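Long-range contacts in PT26-6P (PDB 2WB7), which is of unknown function but is encoded by an extrachromosomal mobile element of a euryarchaeon and joins two immunoglobulin-like domains to a helical domain: residues P58-P68 against N291-N299; N225-G236 against L254-L263. One frame throughout, in Å; residues are numbered along the deposited sequence.

Contact 1. Residues P58-P68 against N291-N299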
loop_
_atom_site.group_PDB
_atom_site.type_symbol
_atom_site.label_atom_id
_atom_site.label_comp_id
_atom_site.label_asym_id
_atom_site.label_seq_id
_atom_site.Cartn_x
_atom_site.Cartn_y
_atom_site.Cartn_z
ATOM N N PRO A 58 -15.184 3.497 10.858
ATOM C CA PRO A 58 -14.115 2.527 11.101
ATOM C C PRO A 58 -13.167 3.015 12.184
ATOM O O PRO A 58 -13.085 4.215 12.433
ATOM C CB PRO A 58 -13.383 2.458 9.759
ATOM C CG PRO A 58 -14.369 2.957 8.754
ATOM C CD PRO A 58 -15.191 3.985 9.467
ATOM N N GLY A 59 -12.479 2.085 12.837
ATOM C CA GLY A 59 -11.445 2.434 13.795
ATOM C C GLY A 59 -10.167 2.800 13.064
ATOM O O GLY A 59 -9.398 3.649 13.517
ATOM N N LEU A 60 -9.944 2.162 11.920
ATOM C CA LEU A 60 -8.812 2.492 11.069
ATOM C C LEU A 60 -9.236 2.836 9.627
ATOM O O LEU A 60 -9.936 2.061 8.955
ATOM C CB LEU A 60 -7.836 1.323 11.053
ATOM C CG LEU A 60 -6.580 1.586 10.230
ATOM C CD1 LEU A 60 -5.496 2.195 11.128
ATOM C CD2 LEU A 60 -6.094 0.292 9.528
ATOM N N ILE A 61 -8.821 4.011 9.164
ATOM C CA ILE A 61 -8.950 4.389 7.760
ATOM C C ILE A 61 -7.536 4.574 7.240
ATOM O O ILE A 61 -6.752 5.326 7.816
ATOM C CB ILE A 61 -9.688 5.725 7.593
ATOM C CG1 ILE A 61 -11.030 5.694 8.320
ATOM C CG2 ILE A 61 -9.879 6.075 6.114
ATOM C CD1 ILE A 61 -11.826 6.989 8.173
ATOM N N TYR A 62 -7.184 3.872 6.175
ATOM C CA TYR A 62 -5.866 4.067 5.619
ATOM C C TYR A 62 -5.893 5.183 4.577
ATOM O O TYR A 62 -6.711 5.167 3.653
ATOM C CB TYR A 62 -5.310 2.773 5.028
ATOM C CG TYR A 62 -3.922 2.958 4.459
ATOM C CD1 TYR A 62 -2.791 2.530 5.164
ATOM C CD2 TYR A 62 -3.732 3.587 3.230
ATOM C CE1 TYR A 62 -1.505 2.714 4.648
ATOM C CE2 TYR A 62 -2.456 3.782 2.709
ATOM C CZ TYR A 62 -1.348 3.344 3.421
ATOM O OH TYR A 62 -0.091 3.536 2.892
ATOM N N GLY A 63 -5.016 6.168 4.756
ATOM C CA GLY A 63 -4.820 7.237 3.773
ATOM C C GLY A 63 -6.075 7.950 3.306
ATOM O O GLY A 63 -6.862 8.430 4.109
ATOM N N PHE A 64 -6.274 8.018 1.996
ATOM C CA PHE A 64 -7.365 8.804 1.455
ATOM C C PHE A 64 -8.534 7.939 1.019
ATOM O O PHE A 64 -9.106 8.168 -0.043
ATOM C CB PHE A 64 -6.885 9.633 0.264
ATOM C CG PHE A 64 -5.819 10.635 0.609
ATOM C CD1 PHE A 64 -6.159 11.862 1.141
ATOM C CD2 PHE A 64 -4.475 10.357 0.389
ATOM C CE1 PHE A 64 -5.190 12.786 1.456
ATOM C CE2 PHE A 64 -3.502 11.276 0.714
ATOM C CZ PHE A 64 -3.861 12.492 1.244
ATOM N N SER A 65 -8.903 6.952 1.830
ATOM C CA SER A 65 -10.018 6.075 1.468
ATOM C C SER A 65 -11.386 6.646 1.834
ATOM O O SER A 65 -11.525 7.522 2.683
ATOM C CB SER A 65 -9.874 4.704 2.107
ATOM O OG SER A 65 -8.522 4.358 2.241
ATOM N N ALA A 66 -12.399 6.137 1.155
ATOM C CA ALA A 66 -13.770 6.426 1.485
ATOM C C ALA A 66 -14.153 5.392 2.539
ATOM O O ALA A 66 -13.544 4.328 2.606
ATOM C CB ALA A 66 -14.630 6.292 0.248
ATOM N N PHE A 67 -15.132 5.689 3.380
ATOM C CA PHE A 67 -15.420 4.777 4.481
ATOM C C PHE A 67 -16.877 4.826 4.857
ATOM O O PHE A 67 -17.524 5.855 4.691
ATOM C CB PHE A 67 -14.556 5.125 5.690
ATOM C CG PHE A 67 -14.617 6.566 6.070
ATOM C CD1 PHE A 67 -15.593 7.031 6.933
ATOM C CD2 PHE A 67 -13.709 7.464 5.555
ATOM C CE1 PHE A 67 -15.651 8.374 7.282
ATOM C CE2 PHE A 67 -13.758 8.804 5.894
ATOM C CZ PHE A 67 -14.730 9.261 6.757
ATOM N N PRO A 68 -17.399 3.712 5.379
ATOM C CA PRO A 68 -18.806 3.698 5.712
ATOM C C PRO A 68 -19.014 4.481 6.991
ATOM O O PRO A 68 -18.216 4.376 7.922
ATOM C CB PRO A 68 -19.103 2.206 5.940
ATOM C CG PRO A 68 -17.785 1.538 6.158
ATOM C CD PRO A 68 -16.683 2.566 5.963
ATOM N N ASN A 291 -11.514 -4.443 -1.571
ATOM C CA ASN A 291 -11.214 -4.888 -0.219
ATOM C C ASN A 291 -12.512 -5.275 0.505
ATOM O O ASN A 291 -13.312 -4.405 0.885
ATOM C CB ASN A 291 -10.428 -3.816 0.533
ATOM C CG ASN A 291 -10.339 -4.104 1.998
ATOM O OD1 ASN A 291 -11.048 -4.971 2.504
ATOM N ND2 ASN A 291 -9.471 -3.382 2.701
ATOM N N PRO A 292 -12.711 -6.598 0.695
ATOM C CA PRO A 292 -14.017 -7.249 0.880
ATOM C C PRO A 292 -14.854 -6.673 2.019
ATOM O O PRO A 292 -14.423 -6.699 3.176
ATOM C CB PRO A 292 -13.643 -8.712 1.193
ATOM C CG PRO A 292 -12.223 -8.882 0.724
ATOM C CD PRO A 292 -11.592 -7.536 0.927
ATOM N N GLY A 293 -16.043 -6.161 1.700
ATOM C CA GLY A 293 -16.983 -5.728 2.735
ATOM C C GLY A 293 -16.352 -4.772 3.723
ATOM O O GLY A 293 -16.549 -4.882 4.930
ATOM N N TYR A 294 -15.585 -3.824 3.212
ATOM C CA TYR A 294 -15.031 -2.813 4.071
ATOM C C TYR A 294 -16.097 -1.769 4.303
ATOM O O TYR A 294 -16.037 -1.025 5.273
ATOM C CB TYR A 294 -13.814 -2.166 3.429
ATOM C CG TYR A 294 -13.324 -0.971 4.186
ATOM C CD1 TYR A 294 -12.703 -1.116 5.417
ATOM C CD2 TYR A 294 -13.493 0.310 3.678
ATOM C CE1 TYR A 294 -12.256 -0.018 6.125
ATOM C CE2 TYR A 294 -13.050 1.416 4.380
ATOM C CZ TYR A 294 -12.432 1.239 5.601
ATOM O OH TYR A 294 -11.980 2.322 6.306
ATOM N N PHE A 295 -17.077 -1.728 3.407
ATOM C CA PHE A 295 -18.164 -0.754 3.489
ATOM C C PHE A 295 -19.404 -1.314 4.179
ATOM O O PHE A 295 -20.377 -0.597 4.369
ATOM C CB PHE A 295 -18.545 -0.265 2.098
ATOM C CG PHE A 295 -17.458 0.509 1.401
ATOM C CD1 PHE A 295 -16.615 -0.106 0.483
ATOM C CD2 PHE A 295 -17.286 1.854 1.655
ATOM C CE1 PHE A 295 -15.611 0.609 -0.158
ATOM C CE2 PHE A 295 -16.289 2.579 1.012
ATOM C CZ PHE A 295 -15.451 1.954 0.106
ATOM N N GLN A 296 -19.372 -2.598 4.532
ATOM C CA GLN A 296 -20.422 -3.207 5.346
ATOM C C GLN A 296 -20.796 -2.237 6.455
ATOM O O GLN A 296 -19.907 -1.705 7.101
ATOM C CB GLN A 296 -19.887 -4.490 5.990
ATOM C CG GLN A 296 -19.905 -5.712 5.095
ATOM C CD GLN A 296 -21.252 -5.866 4.410
ATOM O OE1 GLN A 296 -21.490 -5.298 3.335
ATOM N NE2 GLN A 296 -22.152 -6.624 5.036
ATOM N N PRO A 297 -22.101 -2.013 6.709
ATOM C CA PRO A 297 -23.311 -2.590 6.116
ATOM C C PRO A 297 -23.674 -1.964 4.779
ATOM O O PRO A 297 -24.544 -2.475 4.079
ATOM C CB PRO A 297 -24.406 -2.267 7.140
ATOM C CG PRO A 297 -23.770 -1.452 8.214
ATOM C CD PRO A 297 -22.415 -1.053 7.778
ATOM N N ALA A 298 -23.042 -0.853 4.423
ATOM C CA ALA A 298 -23.231 -0.307 3.082
ATOM C C ALA A 298 -22.684 -1.304 2.061
ATOM O O ALA A 298 -21.887 -2.204 2.405
ATOM C CB ALA A 298 -22.536 1.050 2.939
ATOM N N ASN A 299 -23.087 -1.129 0.804
ATOM C CA ASN A 299 -22.598 -1.989 -0.258
ATOM C C ASN A 299 -22.496 -1.334 -1.632
ATOM O O ASN A 299 -23.101 -1.807 -2.589
ATOM C CB ASN A 299 -23.473 -3.225 -0.354
ATOM C CG ASN A 299 -22.900 -4.248 -1.300
ATOM O OD1 ASN A 299 -21.681 -4.449 -1.346
ATOM N ND2 ASN A 299 -23.769 -4.894 -2.080
#

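Contact 2. Residues N225-G236 against L254-L263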
loop_
_atom_site.group_PDB
_atom_site.type_symbol
_atom_site.label_atom_id
_atom_site.label_comp_id
_atom_site.label_asym_id
_atom_site.label_seq_id
_atom_site.Cartn_x
_atom_site.Cartn_y
_atom_site.Cartn_z
ATOM N N ASN A 225 2.127 3.378 5.833
ATOM C CA ASN A 225 1.754 2.172 5.115
ATOM C C ASN A 225 2.502 0.940 5.622
ATOM O O ASN A 225 2.250 -0.177 5.166
ATOM C CB ASN A 225 1.960 2.348 3.601
ATOM C CG ASN A 225 3.406 2.682 3.224
ATOM O OD1 ASN A 225 4.201 3.136 4.052
ATOM N ND2 ASN A 225 3.743 2.466 1.959
ATOM N N ASP A 226 3.415 1.138 6.569
ATOM C CA ASP A 226 4.161 0.010 7.134
ATOM C C ASP A 226 3.209 -1.091 7.546
ATOM O O ASP A 226 3.579 -2.258 7.596
ATOM C CB ASP A 226 4.970 0.443 8.349
ATOM C CG ASP A 226 5.843 1.619 8.060
ATOM O OD1 ASP A 226 5.583 2.315 7.047
ATOM O OD2 ASP A 226 6.791 1.841 8.848
ATOM N N VAL A 227 1.976 -0.712 7.852
ATOM C CA VAL A 227 0.929 -1.688 8.137
ATOM C C VAL A 227 0.700 -2.637 6.944
ATOM O O VAL A 227 0.321 -3.801 7.119
ATOM C CB VAL A 227 -0.399 -0.983 8.485
ATOM C CG1 VAL A 227 -1.453 -2.012 8.847
ATOM C CG2 VAL A 227 -0.190 0.036 9.619
ATOM N N ALA A 228 0.960 -2.125 5.739
ATOM C CA ALA A 228 0.708 -2.845 4.499
ATOM C C ALA A 228 1.879 -3.701 4.022
ATOM O O ALA A 228 2.381 -3.524 2.923
ATOM C CB ALA A 228 0.296 -1.877 3.418
ATOM N N THR A 229 2.296 -4.644 4.847
ATOM C CA THR A 229 3.373 -5.544 4.501
ATOM C C THR A 229 2.822 -6.929 4.255
ATOM O O THR A 229 1.982 -7.388 5.010
ATOM C CB THR A 229 4.334 -5.659 5.675
ATOM O OG1 THR A 229 5.087 -4.449 5.778
ATOM C CG2 THR A 229 5.276 -6.832 5.487
ATOM N N ILE A 230 3.285 -7.598 3.205
ATOM C CA ILE A 230 3.006 -9.026 3.060
ATOM C C ILE A 230 4.201 -9.848 3.552
ATOM O O ILE A 230 5.350 -9.460 3.368
ATOM C CB ILE A 230 2.646 -9.416 1.620
ATOM C CG1 ILE A 230 3.747 -8.997 0.659
ATOM C CG2 ILE A 230 1.337 -8.777 1.207
ATOM C CD1 ILE A 230 3.518 -9.505 -0.765
ATOM N N ASP A 231 3.921 -10.970 4.198
ATOM C CA ASP A 231 4.979 -11.819 4.738
ATOM C C ASP A 231 5.780 -12.423 3.599
ATOM O O ASP A 231 5.226 -13.110 2.734
ATOM C CB ASP A 231 4.395 -12.956 5.584
ATOM C CG ASP A 231 3.666 -12.461 6.829
ATOM O OD1 ASP A 231 4.138 -11.480 7.458
ATOM O OD2 ASP A 231 2.617 -13.059 7.173
ATOM N N GLY A 232 7.085 -12.182 3.597
ATOM C CA GLY A 232 7.943 -12.775 2.575
ATOM C C GLY A 232 8.003 -12.023 1.255
ATOM O O GLY A 232 8.757 -12.418 0.357
ATOM N N GLY A 233 7.219 -10.950 1.120
ATOM C CA GLY A 233 7.324 -10.091 -0.060
ATOM C C GLY A 233 8.752 -9.602 -0.216
ATOM O O GLY A 233 9.444 -9.409 0.775
HETATM N N MSE A 234 9.201 -9.389 -1.449
HETATM C CA MSE A 234 10.608 -9.083 -1.676
HETATM C C MSE A 234 10.931 -7.602 -1.889
HETATM O O MSE A 234 10.059 -6.802 -2.192
HETATM C CB MSE A 234 11.177 -9.904 -2.842
HETATM C CG MSE A 234 12.625 -10.297 -2.602
HETATM SE SE MSE A 234 13.574 -10.871 -4.161
HETATM C CE MSE A 234 13.459 -9.226 -5.179
ATOM N N LEU A 235 12.208 -7.270 -1.712
ATOM C CA LEU A 235 12.757 -5.955 -2.019
ATOM C C LEU A 235 13.861 -6.092 -3.058
ATOM O O LEU A 235 14.610 -7.070 -3.040
ATOM C CB LEU A 235 13.386 -5.349 -0.773
ATOM C CG LEU A 235 12.385 -5.119 0.346
ATOM C CD1 LEU A 235 13.088 -4.917 1.698
ATOM C CD2 LEU A 235 11.528 -3.913 -0.032
ATOM N N GLY A 236 13.977 -5.101 -3.936
ATOM C CA GLY A 236 15.107 -5.020 -4.839
ATOM C C GLY A 236 15.187 -6.133 -5.870
ATOM O O GLY A 236 14.188 -6.549 -6.440
ATOM N N LEU A 254 6.503 -12.324 -5.059
ATOM C CA LEU A 254 5.670 -11.199 -4.688
ATOM C C LEU A 254 6.589 -10.087 -4.244
ATOM O O LEU A 254 7.632 -10.336 -3.642
ATOM C CB LEU A 254 4.758 -11.577 -3.541
ATOM C CG LEU A 254 3.659 -12.594 -3.871
ATOM C CD1 LEU A 254 2.669 -12.633 -2.692
ATOM C CD2 LEU A 254 2.954 -12.256 -5.197
ATOM N N TYR A 255 6.233 -8.851 -4.546
ATOM C CA TYR A 255 7.059 -7.747 -4.071
ATOM C C TYR A 255 6.333 -7.005 -2.960
ATOM O O TYR A 255 5.104 -6.943 -2.946
ATOM C CB TYR A 255 7.435 -6.797 -5.228
ATOM C CG TYR A 255 8.766 -7.125 -5.876
ATOM C CD1 TYR A 255 8.861 -8.042 -6.919
ATOM C CD2 TYR A 255 9.934 -6.519 -5.434
ATOM C CE1 TYR A 255 10.079 -8.338 -7.494
ATOM C CE2 TYR A 255 11.147 -6.805 -5.998
ATOM C CZ TYR A 255 11.218 -7.705 -7.021
ATOM O OH TYR A 255 12.445 -7.975 -7.569
ATOM N N GLN A 256 7.078 -6.458 -2.013
ATOM C CA GLN A 256 6.472 -5.474 -1.141
ATOM C C GLN A 256 6.100 -4.297 -2.057
ATOM O O GLN A 256 6.800 -4.024 -3.047
ATOM C CB GLN A 256 7.437 -5.026 -0.038
ATOM C CG GLN A 256 7.919 -6.114 0.914
ATOM C CD GLN A 256 6.805 -6.715 1.740
ATOM O OE1 GLN A 256 5.796 -6.065 2.032
ATOM N NE2 GLN A 256 6.980 -7.971 2.128
ATOM N N ASN A 257 4.995 -3.620 -1.751
ATOM C CA ASN A 257 4.617 -2.402 -2.460
ATOM C C ASN A 257 4.574 -1.245 -1.477
ATOM O O ASN A 257 4.214 -1.425 -0.327
ATOM C CB ASN A 257 3.222 -2.531 -3.080
ATOM C CG ASN A 257 3.211 -3.315 -4.367
ATOM O OD1 ASN A 257 2.892 -4.496 -4.376
ATOM N ND2 ASN A 257 3.539 -2.663 -5.462
ATOM N N LYS A 258 4.912 -0.050 -1.944
ATOM C CA LYS A 258 4.661 1.162 -1.195
ATOM C C LYS A 258 3.307 1.707 -1.672
ATOM O O LYS A 258 3.075 1.823 -2.869
ATOM C CB LYS A 258 5.765 2.164 -1.494
ATOM C CG LYS A 258 6.049 3.159 -0.384
ATOM C CD LYS A 258 6.669 4.438 -0.939
ATOM C CE LYS A 258 7.477 4.199 -2.232
ATOM N NZ LYS A 258 7.988 5.490 -2.857
ATOM N N TYR A 259 2.407 2.021 -0.747
ATOM C CA TYR A 259 1.048 2.430 -1.117
ATOM C C TYR A 259 0.743 3.866 -0.739
ATOM O O TYR A 259 1.231 4.344 0.276
ATOM C CB TYR A 259 0.014 1.560 -0.409
ATOM C CG TYR A 259 0.024 0.101 -0.773
ATOM C CD1 TYR A 259 0.629 -0.831 0.061
ATOM C CD2 TYR A 259 -0.597 -0.350 -1.931
ATOM C CE1 TYR A 259 0.635 -2.179 -0.264
ATOM C CE2 TYR A 259 -0.599 -1.681 -2.268
ATOM C CZ TYR A 259 0.009 -2.598 -1.427
ATOM O OH TYR A 259 0.018 -3.937 -1.746
ATOM N N ALA A 260 -0.086 4.534 -1.544
ATOM C CA ALA A 260 -0.699 5.801 -1.168
ATOM C C ALA A 260 -2.125 5.826 -1.716
ATOM O O ALA A 260 -2.389 5.240 -2.767
ATOM C CB ALA A 260 0.099 6.975 -1.711
ATOM N N GLY A 261 -3.043 6.499 -1.028
ATOM C CA GLY A 261 -4.414 6.579 -1.520
ATOM C C GLY A 261 -5.443 5.771 -0.741
ATOM O O GLY A 261 -5.374 5.680 0.476
ATOM N N ALA A 262 -6.400 5.183 -1.456
ATOM C CA ALA A 262 -7.545 4.536 -0.830
ATOM C C ALA A 262 -7.288 3.060 -0.521
ATOM O O ALA A 262 -8.021 2.177 -0.961
ATOM C CB ALA A 262 -8.765 4.690 -1.716
ATOM N N LEU A 263 -6.257 2.795 0.262
ATOM C CA LEU A 263 -5.844 1.418 0.487
ATOM C C LEU A 263 -6.890 0.588 1.225
ATOM O O LEU A 263 -6.920 -0.635 1.086
ATOM C CB LEU A 263 -4.498 1.350 1.215
ATOM C CG LEU A 263 -3.866 -0.041 1.320
ATOM C CD1 LEU A 263 -3.522 -0.628 -0.053
ATOM C CD2 LEU A 263 -2.614 0.045 2.196
HETATM O O HOH W 1 3.186 -0.452 2.456
HETATM O O HOH W 2 3.532 -4.931 0.605
#

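Contact 1. Residues P58-P68 against N291-N299
Y294 and F295 present their rings to P58, P68 and the backbone between them, and most of the contact is apolar. P68 takes the middle: its CD lies 4.1 Å from CE2 of Y294, the two side chains crossing at about a right angle, while its CB rests 3.5 Å from the carbonyl O of F295. A chi1 of 171° swings the Y294 ring away from its backbone N and past P68, until CZ comes within 4.1 Å of CG of P58. F295 covers the neighbouring patch, its CE2 4.1 Å from CB of A66. CD2 of Y294 stands above the centre of the F295 ring.

What Y294 meets here is a beta hairpin of the first immunoglobulin-like domain, strands 52-62 and 66-75 turning through a type II' turn from Y62 to S65. The loop 291-299 belongs to the second such domain and itself opens with a type II turn, N291 to Y294.

Polar contacts are few. The hydroxyl of Y294 gives a weak hydrogen bond to O of L60, 3.4 Å from OH. At the edge of the tyrosine ring, in its plane, O of A66 lies 3.4 Å from CE2.

Contact 2. Residues N225-G236 against L254-L263
Q256 and M234 hold the tight end of this contact, where the loop 225-236 comes alongside residues 254-256 of strand 253-261 in a single beta bridge, M234 with Y255. M234 N donates to O of L254 at 2.9 Å and Q256 N to O of M234 at 3.0 Å, the bond pattern of a parallel bridge.

Beside it the side chain of Q256, bent at chi2 (-64°), folds its amide into the type II turn from I230 to G233. NE2 donates to O of I230 at 2.5 Å, almost in the amide plane, and also to O of G233, where it stands above the carbonyl plane. OE1 receives N of I230 on a lone pair, so three bonds fix the amide's rotation. Next to the bridge, SE of M234, a selenomethionine, sits 5.5 Å from the Y255 ring centroid, an oblique Met-aromatic contact. I230 CD1 packs 3.7 Å from CB of L254, both side chains touching A27 of helix 21-34.

From N225 to T229 the contact is looser and partly wet. N225 lies against K258 and Y259. A228 makes the apolar contact here, its CB meeting Y259 CD1 at 3.5 Å and L263 CD2 at 3.7 Å. Elsewhere water intervenes: one molecule links O of N225 to O of N257, and a second joins O of A228 to OE1 of Q256 while accepting from N257 N, 3.1 Å away.

From the N terminus, after helix 21-34 and strand 39-44 the chain forms the hairpin 58-68 and runs on through the rest of the first immunoglobulin-like domain. It then reaches 225-236 and, 18 residues later, 254-263; that short loop is closed by contact 2. Only after strands 266-272 and 281-290 does 291-299 return to the hairpin, so contact 1 closes a loop that holds all of contact 2, and the two do not cross. They also meet directly: F64 N at the hairpin turn probably bonds to O of G261, and Y62 reaches N225, Y259 and L263. Contact 1 ties the two immunoglobulin-like domains together, whereas contact 2 fastens the incoming linker to strand 253-261.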